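Local coordinates for nitrate transport protein (Parabacteroides distasonis, PDB 3HN0) that probably serves as the solute-binding component of an ABC transporter, capturing nitrate or another small ligand for delivery to its membrane permease, at residues Ile7-Leu12 with Thr55-Leu60; Lys76-Pro81 with Val186-Thr191. All coordinates share one frame; numbering follows the deposited sequence.

Contact 1: Ile7-Leu12 with Thr55-Leu60; sequences IKVSVL and TDIAVL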
ATOM      1  N   ILE A   7      28.173   5.833 -17.252  1.00 13.14           N
ATOM      2  CA  ILE A   7      26.710   5.887 -17.256  1.00 11.66           C
ATOM      3  C   ILE A   7      26.297   7.059 -16.380  1.00 12.37           C
ATOM      4  O   ILE A   7      26.551   7.078 -15.180  1.00 12.74           O
ATOM      5  CB  ILE A   7      26.088   4.568 -16.780  1.00 11.46           C
ATOM      6  CG1 ILE A   7      26.311   3.468 -17.824  1.00 15.55           C
ATOM      7  CG2 ILE A   7      24.589   4.695 -16.497  1.00  9.54           C
ATOM      8  CD1 ILE A   7      26.161   2.031 -17.254  1.00 16.11           C
ATOM      9  N   LYS A   8      25.664   8.058 -16.980  1.00 12.09           N
ATOM     10  CA  LYS A   8      25.320   9.293 -16.264  1.00 11.13           C
ATOM     11  C   LYS A   8      23.906   9.169 -15.726  1.00 10.77           C
ATOM     12  O   LYS A   8      22.958   8.953 -16.492  1.00 11.84           O
ATOM     13  CB  LYS A   8      25.456  10.518 -17.178  1.00 11.33           C
ATOM     14  CG  LYS A   8      26.895  10.721 -17.694  1.00 16.17           C
ATOM     15  CD  LYS A   8      27.033  11.858 -18.717  1.00 21.80           C
ATOM     16  CE  LYS A   8      28.348  11.740 -19.481  1.00 31.21           C
ATOM     17  NZ  LYS A   8      28.533  12.776 -20.550  1.00 35.72           N
ATOM     18  N   VAL A   9      23.798   9.309 -14.425  1.00 12.23           N
ATOM     19  CA  VAL A   9      22.545   9.258 -13.700  1.00 10.53           C
ATOM     20  C   VAL A   9      22.289  10.602 -13.055  1.00 13.08           C
ATOM     21  O   VAL A   9      23.024  11.003 -12.165  1.00 12.95           O
ATOM     22  CB  VAL A   9      22.587   8.195 -12.648  1.00 11.89           C
ATOM     23  CG1 VAL A   9      21.225   8.039 -11.976  1.00 13.34           C
ATOM     24  CG2 VAL A   9      23.001   6.852 -13.327  1.00 15.39           C
ATOM     25  N   SER A  10      21.183  11.239 -13.451  1.00 12.42           N
ATOM     26  CA  SER A  10      20.819  12.540 -12.899  0.50 15.93           C
ATOM     27  C   SER A  10      19.685  12.318 -11.927  1.00 19.08           C
ATOM     28  O   SER A  10      18.653  11.772 -12.315  1.00 21.53           O
ATOM     29  CB  SER A  10      20.365  13.482 -14.019  0.50 18.61           C
ATOM     30  OG  SER A  10      21.388  13.657 -14.975  0.50 18.73           O
ATOM     31  N   VAL A  11      19.870  12.723 -10.675  1.00 14.35           N
ATOM     32  CA  VAL A  11      18.852  12.553  -9.659  1.00 15.15           C
ATOM     33  C   VAL A  11      18.326  13.967  -9.271  1.00 20.31           C
ATOM     34  O   VAL A  11      19.085  14.806  -8.825  1.00 14.01           O
ATOM     35  CB  VAL A  11      19.381  11.767  -8.474  1.00 17.23           C
ATOM     36  CG1 VAL A  11      18.274  11.582  -7.443  1.00 22.99           C
ATOM     37  CG2 VAL A  11      19.927  10.389  -8.902  1.00 15.67           C
ATOM     38  N   LEU A  12      17.050  14.285  -9.541  1.00 23.12           N
ATOM     39  CA  LEU A  12      16.509  15.581  -9.059  1.00 25.63           C
ATOM     40  C   LEU A  12      16.722  15.672  -7.526  1.00 26.87           C
ATOM     41  O   LEU A  12      16.449  14.741  -6.807  1.00 22.96           O
ATOM     42  CB  LEU A  12      15.038  15.713  -9.361  1.00 26.47           C
ATOM     43  CG  LEU A  12      14.376  17.030  -8.943  1.00 30.37           C
ATOM     44  CD1 LEU A  12      15.072  18.195  -9.543  1.00 25.39           C
ATOM     45  CD2 LEU A  12      12.900  16.982  -9.383  1.00 27.56           C
ATOM     46  N   THR A  55      22.313  13.187 -20.243  1.00 16.02           N
ATOM     47  CA  THR A  55      22.222  12.188 -19.161  1.00 15.52           C
ATOM     48  C   THR A  55      21.626  10.918 -19.749  1.00 14.86           C
ATOM     49  O   THR A  55      20.926  10.960 -20.798  1.00 17.23           O
ATOM     50  CB  THR A  55      21.495  12.699 -17.925  1.00 17.43           C
ATOM     51  OG1 THR A  55      21.849  11.860 -16.810  1.00 17.81           O
ATOM     52  CG2 THR A  55      19.937  12.776 -18.109  1.00 14.14           C
ATOM     53  N   ASP A  56      21.925   9.783 -19.119  1.00 13.45           N
ATOM     54  CA  ASP A  56      21.499   8.477 -19.615  1.00 13.63           C
ATOM     55  C   ASP A  56      20.248   7.977 -18.861  1.00 14.86           C
ATOM     56  O   ASP A  56      19.389   7.354 -19.441  1.00 14.79           O
ATOM     57  CB  ASP A  56      22.634   7.463 -19.452  1.00 11.72           C
ATOM     58  CG  ASP A  56      23.868   7.831 -20.296  1.00 18.05           C
ATOM     59  OD1 ASP A  56      23.624   8.139 -21.493  1.00 17.65           O
ATOM     60  OD2 ASP A  56      25.032   7.868 -19.777  1.00 14.74           O
ATOM     61  N   ILE A  57      20.212   8.246 -17.559  1.00 11.76           N
ATOM     62  CA  ILE A  57      19.135   7.830 -16.654  1.00 11.05           C
ATOM     63  C   ILE A  57      18.810   9.066 -15.828  1.00 15.39           C
ATOM     64  O   ILE A  57      19.722   9.841 -15.481  1.00 16.03           O
ATOM     65  CB  ILE A  57      19.665   6.727 -15.707  1.00 12.36           C
ATOM     66  CG1 ILE A  57      20.097   5.499 -16.561  1.00 14.80           C
ATOM     67  CG2 ILE A  57      18.633   6.434 -14.596  1.00 16.20           C
ATOM     68  CD1 ILE A  57      20.885   4.424 -15.858  1.00 19.36           C
ATOM     69  N   ALA A  58      17.538   9.283 -15.510  1.00 12.35           N
ATOM     70  CA  ALA A  58      17.188  10.445 -14.713  1.00 11.54           C
ATOM     71  C   ALA A  58      16.116  10.052 -13.749  1.00 12.27           C
ATOM     72  O   ALA A  58      15.307   9.189 -14.066  1.00 10.99           O
ATOM     73  CB  ALA A  58      16.694  11.601 -15.604  1.00 13.40           C
ATOM     74  N   VAL A  59      16.054  10.727 -12.607  0.65  9.96           N
ATOM     75  CA  VAL A  59      15.069  10.422 -11.617  0.65 11.28           C
ATOM     76  C   VAL A  59      14.318  11.729 -11.341  0.65 12.38           C
ATOM     77  O   VAL A  59      14.952  12.708 -10.906  0.65 14.63           O
ATOM     78  CB  VAL A  59      15.765   9.887 -10.327  0.65  9.25           C
ATOM     79  CG1 VAL A  59      14.709   9.407  -9.332  0.65  9.93           C
ATOM     80  CG2 VAL A  59      16.773   8.751 -10.676  0.65 10.39           C
ATOM     81  N   LEU A  60      13.003  11.756 -11.634  0.75 13.61           N
ATOM     82  CA  LEU A  60      12.191  12.972 -11.576  0.75 16.13           C
ATOM     83  C   LEU A  60      10.746  12.578 -11.411  0.75 14.34           C
ATOM     84  O   LEU A  60      10.385  11.386 -11.483  0.75 11.63           O
ATOM     85  CB  LEU A  60      12.385  13.874 -12.821  0.75 16.34           C
ATOM     86  CG  LEU A  60      11.750  13.429 -14.168  0.75 18.14           C
ATOM     87  CD1 LEU A  60      12.183  14.391 -15.221  0.75 16.30           C
ATOM     88  CD2 LEU A  60      12.139  12.018 -14.610  0.75 21.37           C
TER
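Val-9, Ser-10 and Val-11 pair in parallel with Ile-57, Ala-58 and Val-59, the strand axes 4.6 Å apart and only 8° from aligned. The pairing lies inside the mixed sheet of one lobe: strand 33-40, helix 43-51 and strand 57-61 form a beta-alpha-beta crossover that straddles strand 6-12. In the backbone ladder Ser-10 N donates to Ile-57 O, Ser-10 O accepts from Val-59 N, and Leu-12 N reaches Val-59 O. Lys-8 O takes two amides, Asp-56 N at 2.9 Å and Ile-57 N at 3.0 Å, so one carbonyl grips both the last loop residue and the first strand residue. Val-9 and Ile-57 lie side by side on one face, Val-9 CG1 being 4.0 Å from Ile-57 CG2, while the Ile-57 CD1 methyl reaches Ile-7 CG2 at 3.8 Å. The Ser-10 and Thr-55 hydroxyls meet where both side chains touch Leu-49 of helix 43-51; because Ser-10 has two conformers, that bond is doubtful as a constant feature. Asp-56 supplies another polar grip. Its CG is anti to the carbonyl carbon (chi1 -63°), and OD2, approached on its anti side, accepts from Lys-8 N at 2.9 Å in an almost straight bond of 177°.

Contact 2: Lys76-Pro81 with Val186-Thr191; sequences KLAGCP and VVYTPT
Ala-78 N donates to Val-186 O at 2.8 Å, the shortest polar bond between the two strands, and Val-186 N returns a bond to Gly-79 O at 2.9 Å. Two consecutive residues thus face one, the mark of a classic beta bulge; the helix-like psi of Ala-78 (-51°) agrees with it. Beyond the bulge Lys-76 and Tyr-188 form an antiparallel hydrogen-bonded pair, linked both ways by N-H to O bonds, although the strand directions differ by 148° rather than 180°. The Tyr-188 side chain crosses that of Lys-76 obliquely. Its chi1 of 66° sets CG between the backbone N and the carbonyl carbon. In the ring, CD1 is 3.4 Å from Lys-76 O and 3.8 Å from Ala-78 CB, while Ala-78 N sits at the ring edge, in its plane. Farther out, the phenol OH is 3.8 Å from Lys-76 CB and hydrogen-bonds to Glu-193 OE1; the lysine chain leads away and its NZ bonds to Gly-277 O. An alanine in place of Tyr-188 would probably leave Glu-193 without its phenol partner and open a gap beside Ala-78 and the lysine methylenes. At the other end of the pairing, Pro-81 CD meets Val-186 CG2 at 3.8 Å. Four main-chain bonds thus hold the bulged register, while both polar side-chain ends are bonded outside the pair: Tyr-188 OH to the chain just past its own segment, Lys-76 NZ to the distant Gly-277.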
ATOM      1  N   LYS A  76      11.853   5.785 -21.522  1.00 13.16           N
ATOM      2  CA  LYS A  76      10.903   4.848 -20.983  1.00 14.82           C
ATOM      3  C   LYS A  76      11.050   4.843 -19.478  1.00 14.67           C
ATOM      4  O   LYS A  76      12.107   5.229 -18.902  1.00 12.10           O
ATOM      5  CB  LYS A  76      11.095   3.421 -21.527  1.00 15.98           C
ATOM      6  CG  LYS A  76      10.887   3.324 -23.034  1.00 15.27           C
ATOM      7  CD  LYS A  76      10.746   1.917 -23.534  1.00 19.04           C
ATOM      8  CE  LYS A  76      10.566   1.870 -25.059  1.00 23.52           C
ATOM      9  NZ  LYS A  76       9.395   2.708 -25.560  1.00 16.74           N
ATOM     10  N   LEU A  77      10.016   4.355 -18.839  1.00 13.44           N
ATOM     11  CA  LEU A  77      10.007   4.237 -17.411  1.00 10.03           C
ATOM     12  C   LEU A  77      10.612   2.909 -16.945  1.00 12.34           C
ATOM     13  O   LEU A  77      10.095   1.853 -17.275  1.00 13.97           O
ATOM     14  CB  LEU A  77       8.582   4.317 -16.888  1.00 11.21           C
ATOM     15  CG  LEU A  77       8.419   4.132 -15.389  1.00 12.18           C
ATOM     16  CD1 LEU A  77       9.004   5.310 -14.582  1.00 13.12           C
ATOM     17  CD2 LEU A  77       6.942   3.952 -15.044  1.00 13.47           C
ATOM     18  N   ALA A  78      11.677   2.951 -16.135  1.00 10.16           N
ATOM     19  CA  ALA A  78      12.185   1.737 -15.506  1.00 11.09           C
ATOM     20  C   ALA A  78      11.325   1.318 -14.321  1.00 14.46           C
ATOM     21  O   ALA A  78      10.931   0.157 -14.221  1.00 13.39           O
ATOM     22  CB  ALA A  78      13.695   1.880 -15.080  1.00 11.74           C
ATOM     23  N   GLY A  79      11.074   2.260 -13.402  1.00 13.64           N
ATOM     24  CA  GLY A  79      10.384   1.944 -12.186  1.00 12.53           C
ATOM     25  C   GLY A  79      10.434   3.080 -11.209  1.00 13.50           C
ATOM     26  O   GLY A  79      10.792   4.202 -11.586  1.00 12.17           O
ATOM     27  N   CYS A  80      10.101   2.778  -9.960  1.00 10.95           N
ATOM     28  CA  CYS A  80       9.990   3.793  -8.896  1.00 12.43           C
ATOM     29  C   CYS A  80      10.718   3.320  -7.653  1.00 13.51           C
ATOM     30  O   CYS A  80      10.467   2.206  -7.203  1.00 11.66           O
ATOM     31  CB  CYS A  80       8.540   4.087  -8.624  1.00 12.03           C
ATOM     32  SG  CYS A  80       8.305   5.248  -7.221  1.00 16.50           S
ATOM     33  N   PRO A  81      11.617   4.171  -7.067  1.00 13.36           N
ATOM     34  CA  PRO A  81      12.438   3.736  -5.947  1.00 13.01           C
ATOM     35  C   PRO A  81      12.037   4.256  -4.585  1.00 13.40           C
ATOM     36  O   PRO A  81      12.705   3.943  -3.600  1.00 16.33           O
ATOM     37  CB  PRO A  81      13.790   4.360  -6.298  1.00 14.34           C
ATOM     38  CG  PRO A  81      13.452   5.643  -6.944  1.00 12.61           C
ATOM     39  CD  PRO A  81      12.176   5.357  -7.710  1.00 18.04           C
ATOM     40  N   VAL A 186      12.136   6.651 -12.333  1.00 10.57           N
ATOM     41  CA  VAL A 186      13.468   6.457 -12.916  1.00 10.85           C
ATOM     42  C   VAL A 186      13.228   6.218 -14.386  1.00 11.75           C
ATOM     43  O   VAL A 186      12.624   5.198 -14.759  1.00 11.97           O
ATOM     44  CB  VAL A 186      14.220   5.270 -12.282  1.00 12.22           C
ATOM     45  CG1 VAL A 186      15.590   5.081 -12.946  1.00 14.51           C
ATOM     46  CG2 VAL A 186      14.360   5.434 -10.760  1.00 16.61           C
ATOM     47  N   VAL A 187      13.750   7.101 -15.230  1.00 10.57           N
ATOM     48  CA  VAL A 187      13.597   6.974 -16.678  1.00  9.83           C
ATOM     49  C   VAL A 187      14.954   6.774 -17.345  1.00 11.50           C
ATOM     50  O   VAL A 187      15.985   7.145 -16.773  1.00 12.54           O
ATOM     51  CB  VAL A 187      12.881   8.212 -17.279  1.00 10.09           C
ATOM     52  CG1 VAL A 187      11.478   8.369 -16.578  1.00 13.73           C
ATOM     53  CG2 VAL A 187      13.748   9.487 -17.240  1.00  8.31           C
ATOM     54  N   TYR A 188      14.945   6.190 -18.546  1.00 13.18           N
ATOM     55  CA  TYR A 188      16.168   5.863 -19.238  1.00 13.26           C
ATOM     56  C   TYR A 188      16.005   6.069 -20.732  1.00 15.61           C
ATOM     57  O   TYR A 188      14.882   6.023 -21.284  1.00 13.96           O
ATOM     58  CB  TYR A 188      16.604   4.427 -18.906  1.00 13.63           C
ATOM     59  CG  TYR A 188      15.713   3.341 -19.386  1.00 11.88           C
ATOM     60  CD1 TYR A 188      14.618   2.917 -18.645  1.00 13.85           C
ATOM     61  CD2 TYR A 188      15.921   2.727 -20.638  1.00 11.71           C
ATOM     62  CE1 TYR A 188      13.785   1.958 -19.090  1.00 17.46           C
ATOM     63  CE2 TYR A 188      15.095   1.736 -21.063  1.00 13.22           C
ATOM     64  CZ  TYR A 188      14.043   1.317 -20.294  1.00 14.87           C
ATOM     65  OH  TYR A 188      13.163   0.326 -20.753  1.00 17.40           O
ATOM     66  N   THR A 189      17.143   6.254 -21.367  1.00 12.41           N
ATOM     67  CA  THR A 189      17.181   6.517 -22.805  1.00 13.64           C
ATOM     68  C   THR A 189      17.461   5.216 -23.545  1.00 13.08           C
ATOM     69  O   THR A 189      17.781   4.198 -22.969  1.00 16.39           O
ATOM     70  CB  THR A 189      18.282   7.548 -23.127  1.00 16.27           C
ATOM     71  OG1 THR A 189      19.485   7.083 -22.569  1.00 15.78           O
ATOM     72  CG2 THR A 189      17.981   8.972 -22.586  1.00 17.03           C
ATOM     73  N   PRO A 190      17.288   5.216 -24.878  1.00 13.55           N
ATOM     74  CA  PRO A 190      17.353   3.944 -25.569  1.00 13.13           C
ATOM     75  C   PRO A 190      18.655   3.138 -25.467  1.00 11.33           C
ATOM     76  O   PRO A 190      18.619   1.901 -25.542  1.00 14.86           O
ATOM     77  CB  PRO A 190      17.117   4.379 -27.038  1.00 15.69           C
ATOM     78  CG  PRO A 190      16.206   5.488 -26.919  1.00 17.20           C
ATOM     79  CD  PRO A 190      16.683   6.257 -25.727  1.00 14.23           C
ATOM     80  N   THR A 191      19.788   3.813 -25.354  1.00 16.86           N
ATOM     81  CA  THR A 191      21.053   3.081 -25.249  1.00 17.17           C
ATOM     82  C   THR A 191      21.214   2.452 -23.882  1.00 15.11           C
ATOM     83  O   THR A 191      22.114   1.650 -23.680  1.00 12.39           O
ATOM     84  CB  THR A 191      22.289   3.938 -25.564  1.00 20.92           C
ATOM     85  OG1 THR A 191      22.245   5.127 -24.796  1.00 20.23           O
ATOM     86  CG2 THR A 191      22.295   4.301 -27.039  1.00 26.03           C
TER

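From the N terminus, contact 1 closes first, bringing 55-60 back beside 7-12 after an excursion through strand 33-40 and helix 43-51. Contact 2 opens only later, at 76-81, and closes at 186-191 after 104 intervening residues that include the separate three-stranded sheet 146-149, 87-90, 165-169. The two loops are therefore in series, neither nested nor crossed. They meet in space because strands 57-61 and 184-188 are neighbours in the same mixed sheet: Val-187 N lies 2.9 Å from Ala-58 O, a probable hydrogen bond, and the Ile-57 CG2 methyl packs on Val-186 CG1. Together they join 6-12, 57-61, 184-188 and 76-82 side by side.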